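Local coordinates for putative agmatine deiminase (Streptococcus mutans, PDB 2EWO), which probably hydrolyses the guanidinium group of agmatine, yielding N-carbamoylputrescine and ammonia, at residues 164-169 with 221-226; 236-241 with 272-277; 306-311 with 319-324. All coordinates share one frame; numbering follows the deposited sequence.

Contact 1 lies nearest the middle of the chain, its centre about 8 Å from that of the chain; contact 3 follows at about 12 Å and contact 2 at about 18 Å. All three are largely buried, though Lys273 of contact 2 is exposed. Residues 221-226 tie them together: a backbone hydrogen bond joins Val226 to Ile238 of contact 2, and a side-chain bond from 306-311 reaches the same loop. Contacts 2 and 3 share helix 328-338 as a packing partner and touch each other directly. Their chemistry differs: imidazole rings and aliphatic carbons in contact 1, paired backbones in contact 2, tyrosine rings packed beside a turn in contact 3.

Contact 1. Residues 164-169 with 221-226; sequences SIHVDG and GHIDDV
His222 and Ser164 meet with the serine CB over one face of the imidazole. CB lies 3.9 Å from the centroid of the His222 ring, a CH-pi contact 29° off the ring normal. It is displaced toward CD2 of His222, which is 3.5 Å from Ser164 CB. The serine hydroxyl takes no part in this: OG is hydrogen-bonded to Glu161 O. Two residues on, within strand 165-168, His166 points toward the loop and meets two consecutive residues obliquely, through CD2 and NE2. Its CG is anti to the carbonyl carbon (chi1 -87°). CD2 of His166 is 3.8 Å from Ile223 CG2. NE2 is nearest to Asp224, 3.3 Å from CA and 3.4 Å from CB. The His166 and Asp224 side chains cross at about a right angle, with ring and carboxylate planes 43° apart. From His166 NE2 to Asp224 OD2 is 5.5 Å, too long for a contact of the charged atoms. Ile223 packs against the Ser164 carbonyl and His166. Its CG1 is anti to the backbone N, and CG2 is the branch that does the work, 3.7 Å from Ser164 O. Leu174 and Thr176 of strand 172-176 also touch this isoleucine. The surroundings are ring-rich and acidic: Trp123 meets His222, Asp100 and Glu161 lie beside it, and His360 meets His166, while Asp224 touches His360 and Cys361. Residues 221-225 read Gly-His-Ile-Asp-Asp, a motif known from guanidine-modifying enzymes, which is consistent with a place at the substrate pocket. The two segments meet by van der Waals and CH-pi contact, without hydrogen bonds between them, so this contact constrains His222 and Asp224 by shape rather than by polar bonds.

Contact 2. Residues 236-241 with 272-277; sequences ACIYTD and HKMCVT
The backbones of 236-241 and 272-277 run in roughly the same sense, 47° apart, and are joined by a single parallel bridge of Ile238 with Met274, flanked by bonds to Cys237 O and from Tyr239 N. Met274 N gives a 2.8 Å hydrogen bond to Cys237 O, coming from above the carbonyl plane, and Met274 O accepts Tyr239 N at 3.0 Å, with the donor again tilted from the plane. Flanking the bridge, Tyr239 and Lys273 lie side by side and point the same way. The lysine is extended past CG and sets CE over one face of the phenol ring, 3.9 Å from the Tyr239 ring centroid in a CH-pi contact set toward the rim; NZ ends 3.3 Å from Tyr239 CE2. Val276 fits its two branches to different neighbours. CG1 is 3.9 Å from Ile238 CB, and CG2 is 3.5 Å from Thr240 CB, each pair crossing at about a right angle. Met274, a selenomethionine, sets CB 4.3 Å from Ile238 CG2 and then bends away at chi2 and chi3 toward Phe311. The bridge prolongs the parallel pairing of strands 234-237 and 270-271, the two strands of a beta-alpha-beta crossover whose helix, 248-259, packs on Cys237, Ile238, Tyr239 and Lys273. Helix 328-338 packs on Ala236, His272 and Met274, while strand 227-231 pairs antiparallel with 234-237.

Contact 3. Residues 306-311 with 319-324; sequences ASYLNF and ILPQYG
The carbonyl O of Ser307 receives the phenol OH of Tyr323 and, more weakly, the backbone N of Asn310, which is 3.5 Å from Ser307 O and closes a type I turn from Ser307 to Asn310. The Tyr323 bond is modelled very short, and its length is doubtful at this resolution. Pro321 CG also sits 3.7 Å from Ser307 O. The Tyr323 ring lies with one face over the methyl of Ala306, whose CB is 3.6 Å from the ring centroid. That methyl is only 14° off the normal, practically over the ring's centre, while the Ser307 carbonyl comes at the ring's edge. Tyr323 thus holds one residue by its face and the next by its hydroxyl. Its CG is anti to the carbonyl carbon (chi1 -44°), which sets CG beside the backbone N; the ring covers Ala306. Tyr308 and Tyr323 slide past each other in opposite directions, with ring centroids 5.3 Å apart. The two planes are oblique, at 41°, and Tyr323 CE2 stands over the rim of the Tyr308 face. Pro321 O lies in the plane of that ring, at its edge, 3.5 Å from Tyr308 CD1, and the Tyr308 hydroxyl is hydrogen-bonded to Asp328. At the far end, Leu320 CD1 touches Phe311 CB at 3.6 Å, and Pro321 CD lies against Asn310 O. Ser307 OG, hydrogen-bonded to Asp225 O, ties the turn to the 221-226 loop. Asn310 then centres an inverse gamma turn that leads into strand 312-314. The whole is a chain entering a beta hairpin: the turn before strand 312-314 folds back on the end of its antiparallel partner, 317-321, as part of the alpha/beta-propeller fold expected of guanidine-modifying enzymes.

Contact 1. Residues 164-169 with 221-226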
loop_
_atom_site.group_PDB
_atom_site.type_symbol
_atom_site.label_atom_id
_atom_site.label_comp_id
_atom_site.label_asym_id
_atom_site.label_seq_id
_atom_site.Cartn_x
_atom_site.Cartn_y
_atom_site.Cartn_z
ATOM N N SER A 164 -0.432 -5.876 30.161
ATOM C CA SER A 164 0.661 -6.348 31.012
ATOM C C SER A 164 0.459 -5.723 32.384
ATOM O O SER A 164 1.295 -5.839 33.284
ATOM C CB SER A 164 2.029 -5.920 30.449
ATOM O OG SER A 164 2.368 -4.586 30.806
ATOM N N ILE A 165 -0.668 -5.045 32.533
ATOM C CA ILE A 165 -0.978 -4.391 33.780
ATOM C C ILE A 165 -2.484 -4.330 34.022
ATOM O O ILE A 165 -3.265 -4.029 33.115
ATOM C CB ILE A 165 -0.396 -2.968 33.795
ATOM C CG1 ILE A 165 -0.905 -2.190 32.581
ATOM C CG2 ILE A 165 1.110 -3.036 33.787
ATOM C CD1 ILE A 165 -0.825 -0.697 32.744
ATOM N N HIS A 166 -2.878 -4.647 35.251
ATOM C CA HIS A 166 -4.276 -4.620 35.662
ATOM C C HIS A 166 -4.398 -3.688 36.849
ATOM O O HIS A 166 -3.596 -3.741 37.789
ATOM C CB HIS A 166 -4.759 -6.013 36.045
ATOM C CG HIS A 166 -5.276 -6.814 34.890
ATOM N ND1 HIS A 166 -6.259 -6.349 34.043
ATOM C CD2 HIS A 166 -4.983 -8.068 34.473
ATOM C CE1 HIS A 166 -6.552 -7.284 33.157
ATOM N NE2 HIS A 166 -5.793 -8.339 33.397
ATOM N N VAL A 167 -5.420 -2.839 36.805
ATOM C CA VAL A 167 -5.630 -1.845 37.847
ATOM C C VAL A 167 -7.003 -1.866 38.516
ATOM O O VAL A 167 -7.995 -2.306 37.939
ATOM C CB VAL A 167 -5.396 -0.431 37.271
ATOM C CG1 VAL A 167 -5.328 0.588 38.387
ATOM C CG2 VAL A 167 -4.128 -0.416 36.456
ATOM N N ASP A 168 -7.029 -1.389 39.754
ATOM C CA ASP A 168 -8.257 -1.290 40.517
ATOM C C ASP A 168 -8.432 0.208 40.801
ATOM O O ASP A 168 -7.448 0.939 40.977
ATOM C CB ASP A 168 -8.166 -2.102 41.826
ATOM C CG ASP A 168 -7.252 -1.463 42.876
ATOM O OD1 ASP A 168 -6.031 -1.364 42.650
ATOM O OD2 ASP A 168 -7.768 -1.062 43.938
ATOM N N GLY A 169 -9.681 0.664 40.819
ATOM C CA GLY A 169 -9.956 2.070 41.063
ATOM C C GLY A 169 -8.882 2.856 41.805
ATOM O O GLY A 169 -8.398 3.867 41.295
ATOM N N GLY A 221 5.251 -13.322 29.511
ATOM C CA GLY A 221 4.544 -13.398 30.772
ATOM C C GLY A 221 3.680 -12.221 31.184
ATOM O O GLY A 221 3.890 -11.633 32.243
ATOM N N HIS A 222 2.704 -11.873 30.357
ATOM C CA HIS A 222 1.799 -10.783 30.693
ATOM C C HIS A 222 0.921 -11.237 31.859
ATOM O O HIS A 222 0.700 -12.438 32.048
ATOM C CB HIS A 222 0.914 -10.443 29.498
ATOM C CG HIS A 222 1.528 -9.471 28.540
ATOM N ND1 HIS A 222 0.880 -9.054 27.396
ATOM C CD2 HIS A 222 2.704 -8.804 28.572
ATOM C CE1 HIS A 222 1.633 -8.169 26.766
ATOM N NE2 HIS A 222 2.746 -8.000 27.460
ATOM N N ILE A 223 0.410 -10.278 32.625
ATOM C CA ILE A 223 -0.433 -10.596 33.775
ATOM C C ILE A 223 -1.907 -10.777 33.406
ATOM O O ILE A 223 -2.670 -11.380 34.161
ATOM C CB ILE A 223 -0.319 -9.500 34.870
ATOM C CG1 ILE A 223 -0.794 -10.050 36.210
ATOM C CG2 ILE A 223 -1.184 -8.298 34.511
ATOM C CD1 ILE A 223 -0.389 -9.190 37.369
ATOM N N ASP A 224 -2.298 -10.262 32.242
ATOM C CA ASP A 224 -3.680 -10.361 31.785
ATOM C C ASP A 224 -4.001 -11.775 31.315
ATOM O O ASP A 224 -4.930 -11.993 30.541
ATOM C CB ASP A 224 -3.950 -9.335 30.664
ATOM C CG ASP A 224 -3.443 -9.787 29.306
ATOM O OD1 ASP A 224 -2.546 -10.648 29.263
ATOM O OD2 ASP A 224 -3.934 -9.270 28.278
ATOM N N ASP A 225 -3.220 -12.732 31.798
ATOM C CA ASP A 225 -3.420 -14.132 31.451
ATOM C C ASP A 225 -3.582 -14.954 32.734
ATOM O O ASP A 225 -4.261 -15.984 32.758
ATOM C CB ASP A 225 -2.219 -14.654 30.643
ATOM C CG ASP A 225 -2.400 -14.494 29.133
ATOM O OD1 ASP A 225 -2.673 -13.364 28.668
ATOM O OD2 ASP A 225 -2.260 -15.500 28.399
ATOM N N VAL A 226 -2.973 -14.475 33.811
ATOM C CA VAL A 226 -3.019 -15.184 35.077
ATOM C C VAL A 226 -4.024 -14.643 36.087
ATOM O O VAL A 226 -4.653 -15.415 36.805
ATOM C CB VAL A 226 -1.627 -15.190 35.738
ATOM C CG1 VAL A 226 -0.602 -15.809 34.795
ATOM C CG2 VAL A 226 -1.226 -13.775 36.102
#

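Contact 2. Residues 236-241 with 272-277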
loop_
_atom_site.group_PDB
_atom_site.type_symbol
_atom_site.label_atom_id
_atom_site.label_comp_id
_atom_site.label_asym_id
_atom_site.label_seq_id
_atom_site.Cartn_x
_atom_site.Cartn_y
_atom_site.Cartn_z
ATOM N N ALA A 236 -9.171 -11.953 40.474
ATOM C CA ALA A 236 -9.388 -13.260 39.876
ATOM C C ALA A 236 -8.028 -13.914 39.795
ATOM O O ALA A 236 -7.008 -13.268 40.038
ATOM C CB ALA A 236 -9.994 -13.133 38.488
ATOM N N CYS A 237 -8.010 -15.196 39.465
ATOM C CA CYS A 237 -6.752 -15.908 39.352
ATOM C C CYS A 237 -6.968 -17.351 38.943
ATOM O O CYS A 237 -7.833 -18.036 39.485
ATOM C CB CYS A 237 -5.993 -15.856 40.675
ATOM S SG CYS A 237 -4.316 -16.491 40.544
ATOM N N ILE A 238 -6.189 -17.812 37.970
ATOM C CA ILE A 238 -6.306 -19.190 37.525
ATOM C C ILE A 238 -5.793 -20.106 38.631
ATOM O O ILE A 238 -4.870 -19.741 39.362
ATOM C CB ILE A 238 -5.480 -19.458 36.235
ATOM C CG1 ILE A 238 -4.071 -18.881 36.383
ATOM C CG2 ILE A 238 -6.195 -18.878 35.024
ATOM C CD1 ILE A 238 -3.184 -19.120 35.181
ATOM N N TYR A 239 -6.400 -21.283 38.769
ATOM C CA TYR A 239 -5.968 -22.243 39.785
ATOM C C TYR A 239 -6.395 -23.681 39.470
ATOM O O TYR A 239 -7.579 -23.973 39.277
ATOM C CB TYR A 239 -6.477 -21.824 41.173
ATOM C CG TYR A 239 -5.929 -22.669 42.311
ATOM C CD1 TYR A 239 -4.714 -22.337 42.930
ATOM C CD2 TYR A 239 -6.605 -23.811 42.752
ATOM C CE1 TYR A 239 -4.181 -23.123 43.960
ATOM C CE2 TYR A 239 -6.083 -24.606 43.781
ATOM C CZ TYR A 239 -4.871 -24.256 44.379
ATOM O OH TYR A 239 -4.348 -25.035 45.389
ATOM N N THR A 240 -5.406 -24.568 39.400
ATOM C CA THR A 240 -5.640 -25.984 39.127
ATOM C C THR A 240 -4.839 -26.794 40.133
ATOM O O THR A 240 -3.854 -26.303 40.684
ATOM C CB THR A 240 -5.199 -26.381 37.690
ATOM O OG1 THR A 240 -5.445 -27.781 37.483
ATOM C CG2 THR A 240 -3.717 -26.092 37.474
ATOM N N ASP A 241 -5.261 -28.028 40.385
ATOM C CA ASP A 241 -4.550 -28.874 41.335
ATOM C C ASP A 241 -3.735 -29.929 40.614
ATOM O O ASP A 241 -2.888 -30.598 41.212
ATOM C CB ASP A 241 -5.542 -29.512 42.304
ATOM C CG ASP A 241 -6.030 -28.527 43.352
ATOM O OD1 ASP A 241 -5.215 -28.138 44.219
ATOM O OD2 ASP A 241 -7.217 -28.130 43.301
ATOM N N HIS A 272 -10.083 -14.990 43.959
ATOM C CA HIS A 272 -11.074 -15.935 43.454
ATOM C C HIS A 272 -10.391 -17.059 42.709
ATOM O O HIS A 272 -9.165 -17.134 42.673
ATOM C CB HIS A 272 -12.091 -15.272 42.529
ATOM C CG HIS A 272 -13.138 -14.490 43.250
ATOM N ND1 HIS A 272 -14.381 -14.239 42.713
ATOM C CD2 HIS A 272 -13.121 -13.883 44.460
ATOM C CE1 HIS A 272 -15.086 -13.511 43.559
ATOM N NE2 HIS A 272 -14.344 -13.281 44.627
ATOM N N LYS A 273 -11.188 -17.936 42.113
ATOM C CA LYS A 273 -10.616 -19.050 41.393
ATOM C C LYS A 273 -11.225 -19.296 40.025
ATOM O O LYS A 273 -12.423 -19.545 39.895
ATOM C CB LYS A 273 -10.707 -20.327 42.227
ATOM C CG LYS A 273 -9.643 -20.455 43.309
ATOM C CD LYS A 273 -9.654 -21.862 43.884
ATOM C CE LYS A 273 -8.636 -22.046 44.994
ATOM N NZ LYS A 273 -8.634 -23.453 45.497
HETATM N N MSE A 274 -10.379 -19.219 39.004
HETATM C CA MSE A 274 -10.786 -19.463 37.629
HETATM C C MSE A 274 -10.206 -20.836 37.304
HETATM O O MSE A 274 -9.290 -21.295 37.981
HETATM C CB MSE A 274 -10.177 -18.395 36.705
HETATM C CG MSE A 274 -10.635 -18.451 35.237
HETATM SE SE MSE A 274 -12.541 -18.010 34.972
HETATM C CE MSE A 274 -12.466 -16.137 35.516
ATOM N N CYS A 275 -10.734 -21.504 36.286
ATOM C CA CYS A 275 -10.211 -22.812 35.923
ATOM C C CYS A 275 -9.374 -22.698 34.660
ATOM O O CYS A 275 -9.418 -21.683 33.957
ATOM C CB CYS A 275 -11.351 -23.793 35.673
ATOM S SG CYS A 275 -12.275 -23.443 34.166
ATOM N N VAL A 276 -8.614 -23.752 34.387
ATOM C CA VAL A 276 -7.768 -23.826 33.204
ATOM C C VAL A 276 -8.247 -24.992 32.345
ATOM O O VAL A 276 -8.826 -25.950 32.860
ATOM C CB VAL A 276 -6.269 -24.054 33.578
ATOM C CG1 VAL A 276 -5.680 -22.791 34.193
ATOM C CG2 VAL A 276 -6.136 -25.223 34.544
ATOM N N THR A 277 -8.017 -24.915 31.039
ATOM C CA THR A 277 -8.432 -25.995 30.153
ATOM C C THR A 277 -7.812 -27.313 30.627
ATOM O O THR A 277 -6.834 -27.314 31.377
ATOM C CB THR A 277 -8.001 -25.717 28.692
ATOM O OG1 THR A 277 -6.618 -25.347 28.660
ATOM C CG2 THR A 277 -8.837 -24.605 28.095
#

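Contact 3. Residues 306-311 with 319-324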
loop_
_atom_site.group_PDB
_atom_site.type_symbol
_atom_site.label_atom_id
_atom_site.label_comp_id
_atom_site.label_asym_id
_atom_site.label_seq_id
_atom_site.Cartn_x
_atom_site.Cartn_y
_atom_site.Cartn_z
ATOM N N ALA A 306 -4.453 -21.065 26.126
ATOM C CA ALA A 306 -5.918 -20.945 26.131
ATOM C C ALA A 306 -6.343 -20.714 27.588
ATOM O O ALA A 306 -6.651 -21.661 28.310
ATOM C CB ALA A 306 -6.566 -22.214 25.574
ATOM N N SER A 307 -6.347 -19.449 28.009
ATOM C CA SER A 307 -6.698 -19.068 29.378
ATOM C C SER A 307 -8.084 -18.412 29.462
ATOM O O SER A 307 -8.437 -17.580 28.626
ATOM C CB SER A 307 -5.620 -18.115 29.917
ATOM O OG SER A 307 -5.838 -17.756 31.266
ATOM N N TYR A 308 -8.865 -18.795 30.472
ATOM C CA TYR A 308 -10.209 -18.242 30.658
ATOM C C TYR A 308 -10.134 -16.874 31.349
ATOM O O TYR A 308 -11.118 -16.138 31.413
ATOM C CB TYR A 308 -11.080 -19.201 31.496
ATOM C CG TYR A 308 -11.373 -20.537 30.836
ATOM C CD1 TYR A 308 -12.220 -20.621 29.729
ATOM C CD2 TYR A 308 -10.769 -21.714 31.294
ATOM C CE1 TYR A 308 -12.455 -21.844 29.089
ATOM C CE2 TYR A 308 -10.993 -22.944 30.662
ATOM C CZ TYR A 308 -11.837 -23.001 29.557
ATOM O OH TYR A 308 -12.048 -24.204 28.914
ATOM N N LEU A 309 -8.954 -16.540 31.858
ATOM C CA LEU A 309 -8.749 -15.276 32.539
ATOM C C LEU A 309 -8.739 -14.148 31.508
ATOM O O LEU A 309 -8.785 -12.961 31.854
ATOM C CB LEU A 309 -7.431 -15.321 33.311
ATOM C CG LEU A 309 -7.336 -14.494 34.598
ATOM C CD1 LEU A 309 -7.236 -13.012 34.270
ATOM C CD2 LEU A 309 -8.548 -14.782 35.481
ATOM N N ASN A 310 -8.687 -14.526 30.235
ATOM C CA ASN A 310 -8.683 -13.572 29.127
ATOM C C ASN A 310 -10.108 -13.158 28.782
ATOM O O ASN A 310 -10.608 -13.453 27.700
ATOM C CB ASN A 310 -8.013 -14.202 27.892
ATOM C CG ASN A 310 -6.517 -13.954 27.844
ATOM O OD1 ASN A 310 -6.062 -12.920 27.336
ATOM N ND2 ASN A 310 -5.742 -14.892 28.386
ATOM N N PHE A 311 -10.762 -12.483 29.716
ATOM C CA PHE A 311 -12.129 -12.031 29.491
ATOM C C PHE A 311 -12.210 -10.496 29.578
ATOM O O PHE A 311 -11.407 -9.841 30.267
ATOM C CB PHE A 311 -13.099 -12.720 30.495
ATOM C CG PHE A 311 -12.704 -12.552 31.944
ATOM C CD1 PHE A 311 -13.089 -11.422 32.656
ATOM C CD2 PHE A 311 -11.875 -13.483 32.567
ATOM C CE1 PHE A 311 -12.651 -11.215 33.955
ATOM C CE2 PHE A 311 -11.432 -13.280 33.869
ATOM C CZ PHE A 311 -11.820 -12.143 34.561
ATOM N N ILE A 319 -17.564 -10.910 28.424
ATOM C CA ILE A 319 -17.295 -11.629 27.194
ATOM C C ILE A 319 -16.196 -12.613 27.561
ATOM O O ILE A 319 -15.053 -12.221 27.797
ATOM C CB ILE A 319 -16.817 -10.671 26.091
ATOM C CG1 ILE A 319 -17.681 -9.394 26.094
ATOM C CG2 ILE A 319 -16.873 -11.380 24.742
ATOM C CD1 ILE A 319 -19.141 -9.574 25.676
ATOM N N LEU A 320 -16.557 -13.889 27.632
ATOM C CA LEU A 320 -15.613 -14.934 28.017
ATOM C C LEU A 320 -15.301 -15.919 26.892
ATOM O O LEU A 320 -16.166 -16.254 26.077
ATOM C CB LEU A 320 -16.162 -15.700 29.236
ATOM C CG LEU A 320 -15.300 -16.765 29.928
ATOM C CD1 LEU A 320 -14.299 -16.094 30.871
ATOM C CD2 LEU A 320 -16.202 -17.705 30.719
ATOM N N PRO A 321 -14.044 -16.388 26.838
ATOM C CA PRO A 321 -13.605 -17.340 25.814
ATOM C C PRO A 321 -14.119 -18.754 26.042
ATOM O O PRO A 321 -14.190 -19.215 27.173
ATOM C CB PRO A 321 -12.082 -17.234 25.879
ATOM C CG PRO A 321 -11.819 -16.856 27.299
ATOM C CD PRO A 321 -12.894 -15.850 27.592
ATOM N N GLN A 322 -14.493 -19.425 24.955
ATOM C CA GLN A 322 -15.005 -20.795 25.008
ATOM C C GLN A 322 -14.274 -21.628 23.958
ATOM O O GLN A 322 -14.719 -21.731 22.805
ATOM C CB GLN A 322 -16.510 -20.827 24.704
ATOM C CG GLN A 322 -17.405 -20.007 25.631
ATOM C CD GLN A 322 -17.493 -20.574 27.034
ATOM O OE1 GLN A 322 -16.532 -20.515 27.801
ATOM N NE2 GLN A 322 -18.651 -21.137 27.374
ATOM N N TYR A 323 -13.162 -22.233 24.366
ATOM C CA TYR A 323 -12.342 -23.045 23.463
ATOM C C TYR A 323 -12.938 -24.411 23.102
ATOM O O TYR A 323 -12.524 -25.050 22.128
ATOM C CB TYR A 323 -10.953 -23.246 24.076
ATOM C CG TYR A 323 -10.377 -21.988 24.675
ATOM C CD1 TYR A 323 -10.088 -20.876 23.883
ATOM C CD2 TYR A 323 -10.136 -21.902 26.043
ATOM C CE1 TYR A 323 -9.573 -19.702 24.448
ATOM C CE2 TYR A 323 -9.624 -20.742 26.618
ATOM C CZ TYR A 323 -9.343 -19.646 25.823
ATOM O OH TYR A 323 -8.839 -18.505 26.410
ATOM N N GLY A 324 -13.928 -24.850 23.869
ATOM C CA GLY A 324 -14.515 -26.151 23.604
ATOM C C GLY A 324 -13.733 -27.180 24.401
ATOM O O GLY A 324 -13.442 -28.287 23.937
#